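Local structure of hydrolase (6IAH) at residues A[2-7]-A[187-192]; A[51-56]-A[83-88]; A[147-152]-A[170-175]; A[178-183]-A[200-205]; A[193-198]-A[218-223]. The protein is a haloacid dehalogenase superfamily phosphatase with diverse substrate specificity that binds magnesium and may act on phosphoglycolate. All blocks are in the same frame, centred on the assembly; numbering follows the deposited sequence.

From the N terminus, the chain enters strand 2-5, the middle strand of the parallel core sheet, and contact 1 closes only when helix 183-189 returns beside it. Contacts 2 and 3 both fall within that long excursion. Contact 2 joins the loop between helices 41-50 and 56-68 to the start of helix 85-92, about 30 Å from contact 1, centre to centre, whereas contact 3 pairs strands 145-149 and 171-172 at one edge of the sheet. Contacts 1 and 4 alternate along the chain, as do contacts 4 and 5. Contact 4 ties the loop before helix 183-189 to helix 201-213 near the magnesium site, and contact 5 adds strand 218-221 at the opposite edge.

Contact 1: residues A[2-7]-A[187-192]; sequences WIVFDV and ELVRGE. With MG (magnesium ion), chain B.
Val189 lays its CG1 methyl over one face of the Trp2 indole, 3.6 Å from the centroid of the five-membered ring and only 12° off its normal, which meets the geometry of a CH-pi contact. Trp2 CG, anti to its carbonyl carbon (chi1 -82°), lies 3.6 Å from that methyl, and Trp2 CZ2 approaches Leu188 O obliquely at 3.4 Å. The packing continues inward, where Val4 CG1 meets Leu188 CD1 at 3.7 Å and Val4 CG2 lies 4.1 Å from Val189 CG1. This is a strand-against-helix interface of the Rossmann-like core of a haloacid dehalogenase: central strand 2-5 is overlaid by the end of helix 183-189 and runs into Asp6, whose OD2 binds the magnesium ion at 1.9 Å together with Asp8 O, Asp199 OD1 and three waters. The outer side is looser: past the helix Arg190, Gly191 and Glu192 are exposed, and of the three only Glu192, after a type I' turn, reaches back to the indole edge. Trp2 NE1 donates to Glu192 OE1 at 2.7 Å with an N-H...O angle of 140°, entering from above the carboxylate plane. An alanine in place of Trp2 would probably leave Glu192 OE1 without this donor and open a gap beneath Val189 CG1.

Contact 2: residues A[51-56]-A[83-88]; sequences GSFGDD and GTIEWV
Gly83 makes the one direct hydrogen bond between the segments: its O accepts from Ser52 N at 2.8 Å, with an N-H...O angle of 166° and the donor in the carbonyl plane. Gly51 CA stands alongside the same oxygen, 3.7 Å away. At Thr84 the chain turns into helix 85-92, and the side chain divides its work. OG1 sits between the backbone N and the carbonyl carbon (chi1 71°) and accepts from Glu86 N at 3.2 Å, an N-cap bond, while the CG2 methyl approaches Ser52 O at 3.7 Å. An alanine here would probably leave Glu86 N without its capping acceptor and open a small gap beside Ser52 O. Both segments belong to the mainly helical part of the chain between strands 2-5 and 145-149, a position consistent with the C1-type cap domain of haloacid dehalogenase phosphatases. Ile85 follows, and Phe53 comes up to it obliquely: Phe53 CE1 lies 3.8 Å from Ile85 N and 4.3 Å from Ile85 CD1. The Phe53 ring also meets that of Phe79, their planes at about 15°, and Phe79 is in turn met edge-to-face by Trp87. Val88 directs its CB toward the 51-56 loop, but its side chain packs on Leu65 and Phe66 of helix 56-68.

Contact 3: residues A[147-152]-A[170-175]; sequences GVVTGR and NAVTRE
Val148 pairs with Ala171, and Val149 with Val172, in a parallel ladder that closes the beta-alpha-beta unit of strand 145-149, helix 154-164 and strand 171-172. Val172 is held at both backbone ends: its N donates to Val148 O and its O accepts from Thr150 N, each at 2.8 Å. On one face of this sheet Val148 CG2 touches Ala171 CB at 3.7 Å. Past the strands, Arg174 N donates to Arg152 O at 3.1 Å from above the carbonyl plane, so the pairing outlasts the regular sheet. The Arg174 side chain passes Gly151 O, extended from CG to NE. CB lies 3.3 Å from that oxygen, and CG, set between the backbone N and the carbonyl carbon (chi1 73°), remains close at 3.4 Å. CD follows at 3.5 Å, and NE is farther off. NH1 reaches the same oxygen and donates to it, and also forms a salt bridge with Glu156. The Arg152 guanidinium finds its partners outside the two segments, in Glu156 O, Glu128 and the magnesium ligand Asp8. An ST turn sets the bend before it, Thr150 OG1 accepting from Arg152 N. The Arg174 NH1 to Gly151 O bond measures 2.9 Å, with an N-H...O angle of 152°.

Contact 4: residues A[178-183]-A[200-205]; sequences LKPDPR and TINDEL
Lys179 reaches across to Asp203 with a chain that bends at chi3 (-76°), which places CE 3.4 Å from Asp203 OD1. NZ forms a salt bridge with this oxygen at 2.7 Å, on its syn side and 19° out of the carboxylate plane. Asp203 is steadied from within its own segment by a capping box: Thr200 N donates to Asp203 OD2 at 3.1 Å, while Asp203 N gives a weak bond to Thr200 OG1. The same Lys179 NZ pairs with Asp6 OD1 and hydrogen-bonds Tyr196 OH, so three partners fix the amino group. At the other end of the residue, a water stands 2.7 Å from Lys179 O and, as a weak link at best, near Asn202 OD1. The lysine and Asp203 occupy positions consistent with motifs III and IV of the haloacid dehalogenase fold; Asp203 is a magnesium-site residue, though not bound to the ion in this model. Pro180 comes next, after a cis peptide bond. Its ring crosses the Asn202 side chain at about a right angle, CG 3.6 Å from Asn202 ND2, and its CB meets Leu205 CG at 4.0 Å. Farther on, Asp181 OD1 receives Arg183 N and Arg183 NH1 from opposite faces of its carboxylate.

Contact 5: residues A[193-198]-A[218-223]; sequences PGVYIG and DFVMVG
Phe219 holds CG anti to its backbone N (chi1 169°), and its ring reaches towards strand 194-198 until CE1 lies 3.7 Å from Gly198 N. At Ile197 the side chain folds back at chi2 (-51°), which brings CD1 to 3.9 Å from Val220 CB; these two side chains lie side by side and point the same way. Gly198, which pairs with Met221, leaves room for the Phe219 ring: a CB there would fall 2.9 Å from Phe219 CE1, a clash. On the same sheet face Phe219 CD1 comes to the edge of the Tyr196 ring, 4.3 Å from Tyr196 CD2. The other face carries Val195, Ile197, Asp218 and Val220, with Val195 CG2 3.9 Å from Val220 CG2; Ile197 CG2 also meets CG1 of Val222, just past strand 218-221, at 3.6 Å, the two side chains crossing at about a right angle. Five backbone hydrogen bonds hold the strands, whose directions differ by 25°: Asp218 N to Gly194 O, Tyr196 N to Asp218 O, Val220 N to Tyr196 O, Gly198 N to Val220 O and Val222 N to Gly198 O. A water donates to Gly194 O at 2.8 Å and makes a weak bond to Asp218 OD2 at the start of the ladder, where Asp218 is exposed. Tyr196 OH hydrogen-bonds Val149 O of strand 145-149. Joined through helix 201-213, the two strands form a beta-alpha-beta crossover of the Rossmann-like haloacid dehalogenase sheet, and strand 194-198 leads directly into the magnesium ligand Asp199.

Contact 1: residues A[2-7]-A[187-192]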
# COMPACT_ATOMS: atom_id res chain seq x y z
N TRP A 2 14.78 17.45 -6.34
CA TRP A 2 13.96 16.23 -6.46
C TRP A 2 12.58 16.49 -5.89
O TRP A 2 12.48 17.10 -4.86
CB TRP A 2 14.57 15.10 -5.66
CG TRP A 2 15.70 14.35 -6.38
CD1 TRP A 2 17.00 14.63 -6.30
CD2 TRP A 2 15.58 13.20 -7.24
NE1 TRP A 2 17.73 13.75 -7.04
CE2 TRP A 2 16.88 12.87 -7.66
CE3 TRP A 2 14.53 12.43 -7.71
CZ2 TRP A 2 17.14 11.78 -8.48
CZ3 TRP A 2 14.78 11.34 -8.48
CH2 TRP A 2 16.07 11.02 -8.89
N ILE A 3 11.56 16.02 -6.58
CA ILE A 3 10.25 15.81 -5.97
C ILE A 3 9.99 14.27 -6.04
O ILE A 3 9.87 13.68 -7.10
CB ILE A 3 9.15 16.60 -6.66
CG1 ILE A 3 9.45 18.12 -6.65
CG2 ILE A 3 7.80 16.31 -6.05
CD1 ILE A 3 8.50 18.93 -7.47
N VAL A 4 9.92 13.66 -4.87
CA VAL A 4 9.74 12.23 -4.69
C VAL A 4 8.39 11.99 -4.07
O VAL A 4 8.01 12.69 -3.13
CB VAL A 4 10.83 11.63 -3.87
CG1 VAL A 4 10.79 10.10 -3.94
CG2 VAL A 4 12.19 12.08 -4.42
N PHE A 5 7.68 11.02 -4.62
CA PHE A 5 6.29 10.75 -4.19
C PHE A 5 6.17 9.32 -3.62
O PHE A 5 6.81 8.34 -4.07
CB PHE A 5 5.32 10.80 -5.39
CG PHE A 5 5.45 11.98 -6.26
CD1 PHE A 5 4.75 13.15 -5.97
CD2 PHE A 5 6.22 11.91 -7.46
CE1 PHE A 5 4.85 14.24 -6.80
CE2 PHE A 5 6.32 13.00 -8.29
CZ PHE A 5 5.61 14.18 -7.97
N ASP A 6 5.31 9.20 -2.63
CA ASP A 6 4.59 7.97 -2.35
C ASP A 6 3.55 7.80 -3.47
O ASP A 6 3.17 8.77 -4.13
CB ASP A 6 3.89 8.09 -0.97
CG ASP A 6 3.11 6.82 -0.54
OD1 ASP A 6 3.57 5.68 -0.78
OD2 ASP A 6 2.03 7.00 0.03
N VAL A 7 3.08 6.57 -3.67
CA VAL A 7 2.04 6.32 -4.66
C VAL A 7 0.69 6.29 -3.96
O VAL A 7 -0.14 7.15 -4.23
CB VAL A 7 2.30 5.03 -5.42
CG1 VAL A 7 1.20 4.70 -6.40
CG2 VAL A 7 3.61 5.13 -6.15
N GLU A 187 18.99 5.85 -2.04
CA GLU A 187 19.05 5.15 -3.31
C GLU A 187 18.72 6.03 -4.52
O GLU A 187 19.38 5.96 -5.54
CB GLU A 187 18.08 3.94 -3.29
CG GLU A 187 18.23 2.96 -4.45
CD GLU A 187 19.67 2.49 -4.63
OE1 GLU A 187 20.43 2.52 -3.61
OE2 GLU A 187 20.06 2.16 -5.79
N LEU A 188 17.66 6.82 -4.39
CA LEU A 188 17.22 7.71 -5.44
C LEU A 188 18.05 8.98 -5.51
O LEU A 188 18.57 9.33 -6.56
CB LEU A 188 15.76 8.12 -5.25
CG LEU A 188 14.63 7.33 -5.86
CD1 LEU A 188 13.40 8.20 -5.78
CD2 LEU A 188 14.98 6.93 -7.29
N VAL A 189 18.09 9.72 -4.39
CA VAL A 189 18.56 11.10 -4.42
C VAL A 189 20.07 11.25 -4.19
O VAL A 189 20.62 12.24 -4.58
CB VAL A 189 17.75 12.03 -3.51
CG1 VAL A 189 16.25 11.91 -3.83
CG2 VAL A 189 17.97 11.78 -2.01
N ARG A 190 20.71 10.28 -3.54
CA ARG A 190 22.16 10.32 -3.29
C ARG A 190 22.68 11.68 -2.71
O ARG A 190 23.64 12.23 -3.17
CB ARG A 190 22.86 9.95 -4.58
CG ARG A 190 22.47 8.61 -5.17
CD ARG A 190 22.97 7.44 -4.34
NE ARG A 190 22.45 6.14 -4.78
CZ ARG A 190 23.07 5.26 -5.58
NH1 ARG A 190 24.27 5.51 -6.10
NH2 ARG A 190 22.47 4.11 -5.88
N GLY A 191 21.96 12.22 -1.74
CA GLY A 191 22.32 13.47 -1.07
C GLY A 191 21.93 14.77 -1.74
O GLY A 191 22.25 15.82 -1.24
N GLU A 192 21.26 14.72 -2.88
CA GLU A 192 20.83 15.90 -3.56
C GLU A 192 19.53 16.32 -2.86
O GLU A 192 18.81 15.47 -2.30
CB GLU A 192 20.54 15.67 -5.04
CG GLU A 192 21.69 15.12 -5.86
CD GLU A 192 21.24 14.55 -7.19
OE1 GLU A 192 20.09 14.80 -7.64
OE2 GLU A 192 22.03 13.81 -7.81
MG MG B . 0.71 6.15 1.13
O HOH W 1 1.28 4.30 0.62
O HOH W 2 -0.93 5.44 2.02
O HOH W 3 1.99 6.16 2.80

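Contact 2: residues A[51-56]-A[83-88]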
# COMPACT_ATOMS: atom_id res chain seq x y z
N GLY A 51 -1.75 -4.31 13.74
CA GLY A 51 -0.83 -5.43 13.51
C GLY A 51 0.45 -4.99 12.83
O GLY A 51 0.62 -3.82 12.49
N SER A 52 1.38 -5.92 12.75
CA SER A 52 2.60 -5.88 11.91
C SER A 52 2.58 -7.08 11.01
O SER A 52 3.54 -7.85 10.90
CB SER A 52 3.88 -5.95 12.76
OG SER A 52 3.95 -4.81 13.59
N PHE A 53 1.47 -7.23 10.30
CA PHE A 53 1.32 -8.33 9.39
C PHE A 53 2.20 -8.10 8.21
O PHE A 53 2.35 -6.98 7.76
CB PHE A 53 -0.12 -8.47 8.89
CG PHE A 53 -1.04 -8.97 9.94
CD1 PHE A 53 -1.17 -10.32 10.17
CD2 PHE A 53 -1.79 -8.09 10.70
CE1 PHE A 53 -2.01 -10.83 11.13
CE2 PHE A 53 -2.66 -8.57 11.66
CZ PHE A 53 -2.80 -9.94 11.88
N GLY A 54 2.72 -9.19 7.68
CA GLY A 54 3.66 -9.14 6.58
C GLY A 54 3.01 -8.64 5.31
O GLY A 54 3.66 -7.97 4.53
N ASP A 55 1.72 -8.92 5.10
CA ASP A 55 1.08 -8.60 3.85
C ASP A 55 -0.40 -8.83 4.06
O ASP A 55 -0.79 -9.34 5.12
CB ASP A 55 1.65 -9.38 2.67
CG ASP A 55 1.69 -10.88 2.90
OD1 ASP A 55 0.62 -11.49 3.21
OD2 ASP A 55 2.79 -11.48 2.78
N ASP A 56 -1.21 -8.46 3.08
CA ASP A 56 -2.69 -8.67 3.19
C ASP A 56 -3.11 -10.15 3.01
O ASP A 56 -4.24 -10.48 3.29
CB ASP A 56 -3.42 -7.76 2.24
CG ASP A 56 -3.45 -6.32 2.70
OD1 ASP A 56 -3.32 -6.03 3.91
OD2 ASP A 56 -3.63 -5.44 1.83
N GLY A 83 1.37 -7.44 16.69
CA GLY A 83 1.24 -8.88 16.41
C GLY A 83 1.38 -9.25 14.93
O GLY A 83 1.27 -8.41 14.02
N THR A 84 1.66 -10.52 14.70
CA THR A 84 1.82 -11.06 13.38
C THR A 84 0.91 -12.28 13.30
O THR A 84 0.20 -12.61 14.26
CB THR A 84 3.29 -11.52 13.14
OG1 THR A 84 3.54 -12.71 13.91
CG2 THR A 84 4.27 -10.38 13.50
N ILE A 85 0.93 -12.93 12.14
CA ILE A 85 0.11 -14.14 11.90
C ILE A 85 0.41 -15.27 12.90
O ILE A 85 -0.46 -16.10 13.21
CB ILE A 85 0.23 -14.63 10.42
CG1 ILE A 85 -0.92 -15.58 10.04
CG2 ILE A 85 1.59 -15.33 10.13
CD1 ILE A 85 -2.33 -15.00 10.32
N GLU A 86 1.63 -15.29 13.43
CA GLU A 86 2.01 -16.25 14.44
C GLU A 86 1.08 -16.30 15.65
O GLU A 86 0.86 -17.35 16.19
CB GLU A 86 3.47 -15.97 14.90
CG GLU A 86 3.91 -16.76 16.12
CD GLU A 86 5.25 -16.24 16.63
OE1 GLU A 86 6.25 -16.36 15.87
OE2 GLU A 86 5.27 -15.66 17.75
N TRP A 87 0.63 -15.17 16.12
CA TRP A 87 -0.30 -15.15 17.25
C TRP A 87 -1.58 -15.98 16.96
O TRP A 87 -2.05 -16.72 17.80
CB TRP A 87 -0.65 -13.72 17.63
CG TRP A 87 -1.48 -13.49 18.86
CD1 TRP A 87 -1.00 -13.23 20.11
CD2 TRP A 87 -2.91 -13.44 18.96
NE1 TRP A 87 -2.02 -13.04 20.98
CE2 TRP A 87 -3.21 -13.14 20.32
CE3 TRP A 87 -3.96 -13.62 18.05
CZ2 TRP A 87 -4.55 -13.04 20.81
CZ3 TRP A 87 -5.31 -13.51 18.54
CH2 TRP A 87 -5.57 -13.17 19.89
N VAL A 88 -2.10 -15.81 15.75
CA VAL A 88 -3.30 -16.45 15.29
C VAL A 88 -3.10 -17.94 15.12
O VAL A 88 -3.89 -18.74 15.58
CB VAL A 88 -3.80 -15.81 13.95
CG1 VAL A 88 -5.16 -16.38 13.58
CG2 VAL A 88 -3.98 -14.29 14.09

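Contact 3: residues A[147-152]-A[170-175]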
# COMPACT_ATOMS: atom_id res chain seq x y z
N GLY A 147 10.74 11.20 -8.80
CA GLY A 147 10.92 9.85 -8.39
C GLY A 147 9.84 9.33 -7.53
O GLY A 147 8.97 10.11 -7.08
N VAL A 148 9.84 8.01 -7.31
CA VAL A 148 8.86 7.45 -6.31
C VAL A 148 9.55 6.50 -5.38
O VAL A 148 10.53 5.83 -5.77
CB VAL A 148 7.60 6.75 -6.93
CG1 VAL A 148 6.89 7.63 -7.95
CG2 VAL A 148 7.88 5.36 -7.46
N VAL A 149 9.07 6.43 -4.15
CA VAL A 149 9.48 5.34 -3.24
C VAL A 149 8.19 4.74 -2.83
O VAL A 149 7.39 5.45 -2.23
CB VAL A 149 10.29 5.83 -2.02
CG1 VAL A 149 10.58 4.69 -1.07
CG2 VAL A 149 11.58 6.54 -2.44
N THR A 150 8.01 3.45 -3.08
CA THR A 150 6.68 2.85 -2.84
C THR A 150 6.83 1.44 -2.29
O THR A 150 7.74 0.73 -2.64
CB THR A 150 5.82 2.91 -4.13
OG1 THR A 150 4.50 2.37 -3.92
CG2 THR A 150 6.45 2.21 -5.25
N GLY A 151 5.86 1.01 -1.49
CA GLY A 151 5.75 -0.38 -1.07
C GLY A 151 5.26 -1.31 -2.18
O GLY A 151 5.31 -2.54 -2.01
N ARG A 152 4.82 -0.74 -3.30
CA ARG A 152 4.41 -1.53 -4.46
C ARG A 152 5.62 -2.33 -5.01
O ARG A 152 6.73 -1.87 -4.95
CB ARG A 152 3.81 -0.62 -5.56
CG ARG A 152 2.34 -0.21 -5.34
CD ARG A 152 1.87 0.82 -6.41
NE ARG A 152 0.47 1.22 -6.15
CZ ARG A 152 -0.57 0.83 -6.83
NH1 ARG A 152 -0.44 0.05 -7.94
NH2 ARG A 152 -1.80 1.24 -6.40
N ASN A 170 12.64 6.82 -12.28
CA ASN A 170 13.36 6.72 -11.01
C ASN A 170 12.36 6.22 -9.97
O ASN A 170 11.49 6.98 -9.55
CB ASN A 170 13.86 8.11 -10.64
CG ASN A 170 14.68 8.76 -11.74
OD1 ASN A 170 15.54 8.13 -12.32
ND2 ASN A 170 14.43 10.04 -12.00
N ALA A 171 12.43 4.94 -9.59
CA ALA A 171 11.45 4.36 -8.71
C ALA A 171 12.17 3.38 -7.79
O ALA A 171 13.02 2.62 -8.27
CB ALA A 171 10.39 3.65 -9.52
N VAL A 172 11.86 3.42 -6.50
CA VAL A 172 12.27 2.39 -5.53
C VAL A 172 11.02 1.65 -5.12
O VAL A 172 10.08 2.29 -4.64
CB VAL A 172 12.94 3.03 -4.32
CG1 VAL A 172 13.32 2.01 -3.28
CG2 VAL A 172 14.23 3.73 -4.80
N THR A 173 11.03 0.32 -5.30
CA THR A 173 9.87 -0.55 -5.01
C THR A 173 10.34 -1.54 -3.96
O THR A 173 11.53 -1.57 -3.57
CB THR A 173 9.36 -1.32 -6.26
OG1 THR A 173 10.48 -1.96 -6.89
CG2 THR A 173 8.77 -0.38 -7.23
N ARG A 174 9.41 -2.33 -3.49
CA ARG A 174 9.68 -3.21 -2.35
C ARG A 174 10.72 -4.32 -2.57
O ARG A 174 11.19 -4.87 -1.61
CB ARG A 174 8.39 -3.76 -1.79
CG ARG A 174 7.74 -4.82 -2.66
CD ARG A 174 6.80 -5.68 -1.85
NE ARG A 174 5.96 -6.53 -2.70
CZ ARG A 174 4.70 -6.25 -3.08
NH1 ARG A 174 4.07 -5.08 -2.78
NH2 ARG A 174 4.07 -7.14 -3.85
N GLU A 175 11.08 -4.61 -3.81
CA GLU A 175 12.19 -5.52 -4.16
C GLU A 175 13.52 -5.03 -3.62
O GLU A 175 14.46 -5.81 -3.52
CB GLU A 175 12.39 -5.65 -5.69
CG GLU A 175 11.30 -6.40 -6.46
CD GLU A 175 10.05 -5.56 -6.69
OE1 GLU A 175 10.14 -4.34 -6.43
OE2 GLU A 175 9.00 -6.12 -7.06

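Contact 4: residues A[178-183]-A[200-205]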
# COMPACT_ATOMS: atom_id res chain seq x y z
N LEU A 178 12.36 -0.83 1.89
CA LEU A 178 11.02 -0.58 2.40
C LEU A 178 11.06 0.60 3.36
O LEU A 178 11.85 0.63 4.32
CB LEU A 178 10.41 -1.82 3.08
CG LEU A 178 8.86 -1.89 3.07
CD1 LEU A 178 8.33 -2.20 1.66
CD2 LEU A 178 8.30 -2.92 4.07
N LYS A 179 10.17 1.56 3.14
CA LYS A 179 10.02 2.63 4.12
C LYS A 179 9.74 1.96 5.48
O LYS A 179 9.05 0.95 5.49
CB LYS A 179 8.82 3.55 3.77
CG LYS A 179 9.10 4.34 2.49
CD LYS A 179 7.99 5.28 2.14
CE LYS A 179 6.83 4.52 1.54
NZ LYS A 179 5.69 5.37 1.14
N PRO A 180 10.21 2.52 6.61
CA PRO A 180 10.79 3.84 6.66
C PRO A 180 12.30 3.81 6.68
O PRO A 180 12.91 4.71 7.24
CB PRO A 180 10.23 4.40 7.95
CG PRO A 180 10.09 3.22 8.87
CD PRO A 180 9.71 2.08 7.96
N ASP A 181 12.87 2.81 6.04
CA ASP A 181 14.33 2.71 5.89
C ASP A 181 14.84 3.86 5.01
O ASP A 181 14.55 3.92 3.83
CB ASP A 181 14.69 1.34 5.28
CG ASP A 181 16.18 1.14 5.05
OD1 ASP A 181 16.95 2.06 5.31
OD2 ASP A 181 16.59 0.04 4.56
N PRO A 182 15.69 4.73 5.57
CA PRO A 182 16.12 5.88 4.83
C PRO A 182 17.01 5.56 3.62
O PRO A 182 17.17 6.42 2.77
CB PRO A 182 16.88 6.70 5.88
CG PRO A 182 17.41 5.70 6.84
CD PRO A 182 16.33 4.68 6.91
N ARG A 183 17.55 4.37 3.54
CA ARG A 183 18.37 3.95 2.37
C ARG A 183 17.53 3.95 1.07
O ARG A 183 18.08 4.09 0.01
CB ARG A 183 18.92 2.54 2.58
CG ARG A 183 19.88 2.41 3.76
CD ARG A 183 20.10 0.96 4.19
NE ARG A 183 20.91 0.89 5.40
CZ ARG A 183 20.50 1.16 6.65
NH1 ARG A 183 19.23 1.51 6.90
NH2 ARG A 183 21.37 1.07 7.67
N THR A 200 1.05 9.48 5.12
CA THR A 200 0.96 8.85 6.43
C THR A 200 2.09 9.23 7.34
O THR A 200 3.10 9.73 6.88
CB THR A 200 0.92 7.31 6.36
OG1 THR A 200 2.17 6.80 5.86
CG2 THR A 200 -0.25 6.84 5.59
N ILE A 201 1.95 8.90 8.63
CA ILE A 201 3.02 9.13 9.62
C ILE A 201 4.27 8.31 9.29
O ILE A 201 5.37 8.73 9.58
CB ILE A 201 2.52 8.78 11.06
CG1 ILE A 201 1.31 9.66 11.48
CG2 ILE A 201 3.63 8.87 12.09
CD1 ILE A 201 1.57 11.16 11.57
N ASN A 202 4.10 7.11 8.75
CA ASN A 202 5.25 6.29 8.36
C ASN A 202 6.11 6.99 7.31
O ASN A 202 7.34 6.86 7.33
CB ASN A 202 4.84 4.86 7.90
CG ASN A 202 6.04 3.89 7.90
OD1 ASN A 202 6.54 3.53 6.87
ND2 ASN A 202 6.48 3.48 9.08
N ASP A 203 5.47 7.71 6.40
CA ASP A 203 6.18 8.55 5.44
C ASP A 203 6.99 9.66 6.11
O ASP A 203 8.15 9.95 5.75
CB ASP A 203 5.21 9.15 4.41
CG ASP A 203 4.54 8.09 3.54
OD1 ASP A 203 5.21 7.11 3.11
OD2 ASP A 203 3.31 8.24 3.32
N GLU A 204 6.38 10.25 7.13
CA GLU A 204 7.04 11.30 7.92
C GLU A 204 8.26 10.78 8.64
O GLU A 204 9.37 11.36 8.56
CB GLU A 204 6.06 11.91 8.92
CG GLU A 204 6.61 13.18 9.54
CD GLU A 204 5.52 14.14 9.97
OE1 GLU A 204 4.56 13.61 10.52
OE2 GLU A 204 5.61 15.39 9.74
N LEU A 205 8.10 9.59 9.24
CA LEU A 205 9.20 8.90 9.91
C LEU A 205 10.33 8.55 8.98
O LEU A 205 11.56 8.69 9.32
CB LEU A 205 8.64 7.63 10.58
CG LEU A 205 9.59 6.65 11.21
CD1 LEU A 205 10.61 7.25 12.21
CD2 LEU A 205 8.77 5.56 11.89
O HOH W 4 6.48 0.94 4.73

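Contact 5: residues A[193-198]-A[218-223]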
# COMPACT_ATOMS: atom_id res chain seq x y z
N PRO A 193 19.24 17.62 -2.91
CA PRO A 193 18.12 18.13 -2.17
C PRO A 193 16.81 17.81 -2.78
O PRO A 193 16.71 17.60 -3.97
CB PRO A 193 18.31 19.62 -2.22
CG PRO A 193 19.72 19.82 -2.68
CD PRO A 193 19.97 18.70 -3.58
N GLY A 194 15.79 17.92 -1.98
CA GLY A 194 14.46 17.63 -2.48
C GLY A 194 13.43 17.56 -1.41
O GLY A 194 13.67 17.91 -0.23
N VAL A 195 12.26 17.07 -1.84
CA VAL A 195 11.13 16.87 -0.97
C VAL A 195 10.47 15.50 -1.25
O VAL A 195 10.44 15.05 -2.41
CB VAL A 195 10.11 18.02 -1.14
CG1 VAL A 195 9.63 18.18 -2.57
CG2 VAL A 195 8.93 17.90 -0.15
N TYR A 196 9.93 14.88 -0.18
CA TYR A 196 9.14 13.67 -0.28
C TYR A 196 7.72 14.05 0.05
O TYR A 196 7.50 14.67 1.06
CB TYR A 196 9.61 12.58 0.69
CG TYR A 196 8.97 11.24 0.42
CD1 TYR A 196 9.36 10.46 -0.68
CD2 TYR A 196 7.94 10.74 1.23
CE1 TYR A 196 8.74 9.23 -0.94
CE2 TYR A 196 7.34 9.51 0.99
CZ TYR A 196 7.71 8.76 -0.10
OH TYR A 196 7.08 7.55 -0.35
N ILE A 197 6.78 13.60 -0.78
CA ILE A 197 5.31 13.81 -0.56
C ILE A 197 4.66 12.51 -0.13
O ILE A 197 4.65 11.56 -0.92
CB ILE A 197 4.63 14.28 -1.87
CG1 ILE A 197 5.45 15.33 -2.63
CG2 ILE A 197 3.19 14.73 -1.58
CD1 ILE A 197 5.92 16.50 -1.82
N GLY A 198 4.15 12.46 1.13
CA GLY A 198 3.55 11.28 1.73
C GLY A 198 2.13 11.62 2.18
O GLY A 198 1.74 12.77 2.11
N ASP A 218 13.07 17.67 2.72
CA ASP A 218 11.75 18.14 3.15
C ASP A 218 10.72 17.06 3.06
O ASP A 218 10.82 16.12 2.25
CB ASP A 218 11.30 19.34 2.32
CG ASP A 218 12.18 20.60 2.55
OD1 ASP A 218 12.78 20.81 3.64
OD2 ASP A 218 12.25 21.41 1.60
N PHE A 219 9.65 17.23 3.84
CA PHE A 219 8.58 16.31 3.83
C PHE A 219 7.29 17.11 3.79
O PHE A 219 7.18 18.10 4.51
CB PHE A 219 8.57 15.41 5.09
CG PHE A 219 7.30 14.61 5.23
CD1 PHE A 219 7.02 13.54 4.33
CD2 PHE A 219 6.33 14.94 6.20
CE1 PHE A 219 5.85 12.83 4.43
CE2 PHE A 219 5.15 14.21 6.30
CZ PHE A 219 4.91 13.14 5.42
N VAL A 220 6.35 16.69 2.94
CA VAL A 220 5.01 17.29 2.86
C VAL A 220 3.96 16.20 2.99
O VAL A 220 4.00 15.17 2.26
CB VAL A 220 4.88 18.09 1.53
CG1 VAL A 220 3.45 18.51 1.22
CG2 VAL A 220 5.79 19.31 1.59
N MET A 221 2.97 16.44 3.83
CA MET A 221 1.95 15.47 4.04
C MET A 221 0.68 15.97 3.42
O MET A 221 0.15 16.98 3.87
CB MET A 221 1.72 15.18 5.51
CG MET A 221 0.63 14.12 5.68
SD MET A 221 0.24 13.64 7.35
CE MET A 221 1.79 12.84 7.82
N VAL A 222 0.19 15.25 2.41
CA VAL A 222 -1.06 15.64 1.76
C VAL A 222 -2.19 15.60 2.75
O VAL A 222 -2.19 14.74 3.63
CB VAL A 222 -1.36 14.84 0.49
CG1 VAL A 222 -0.25 15.09 -0.52
CG2 VAL A 222 -1.55 13.35 0.78
N GLY A 223 -3.10 16.56 2.66
CA GLY A 223 -4.27 16.62 3.57
C GLY A 223 -3.99 17.26 4.94
O GLY A 223 -4.92 17.46 5.75
O HOH W 5 14.68 20.45 0.40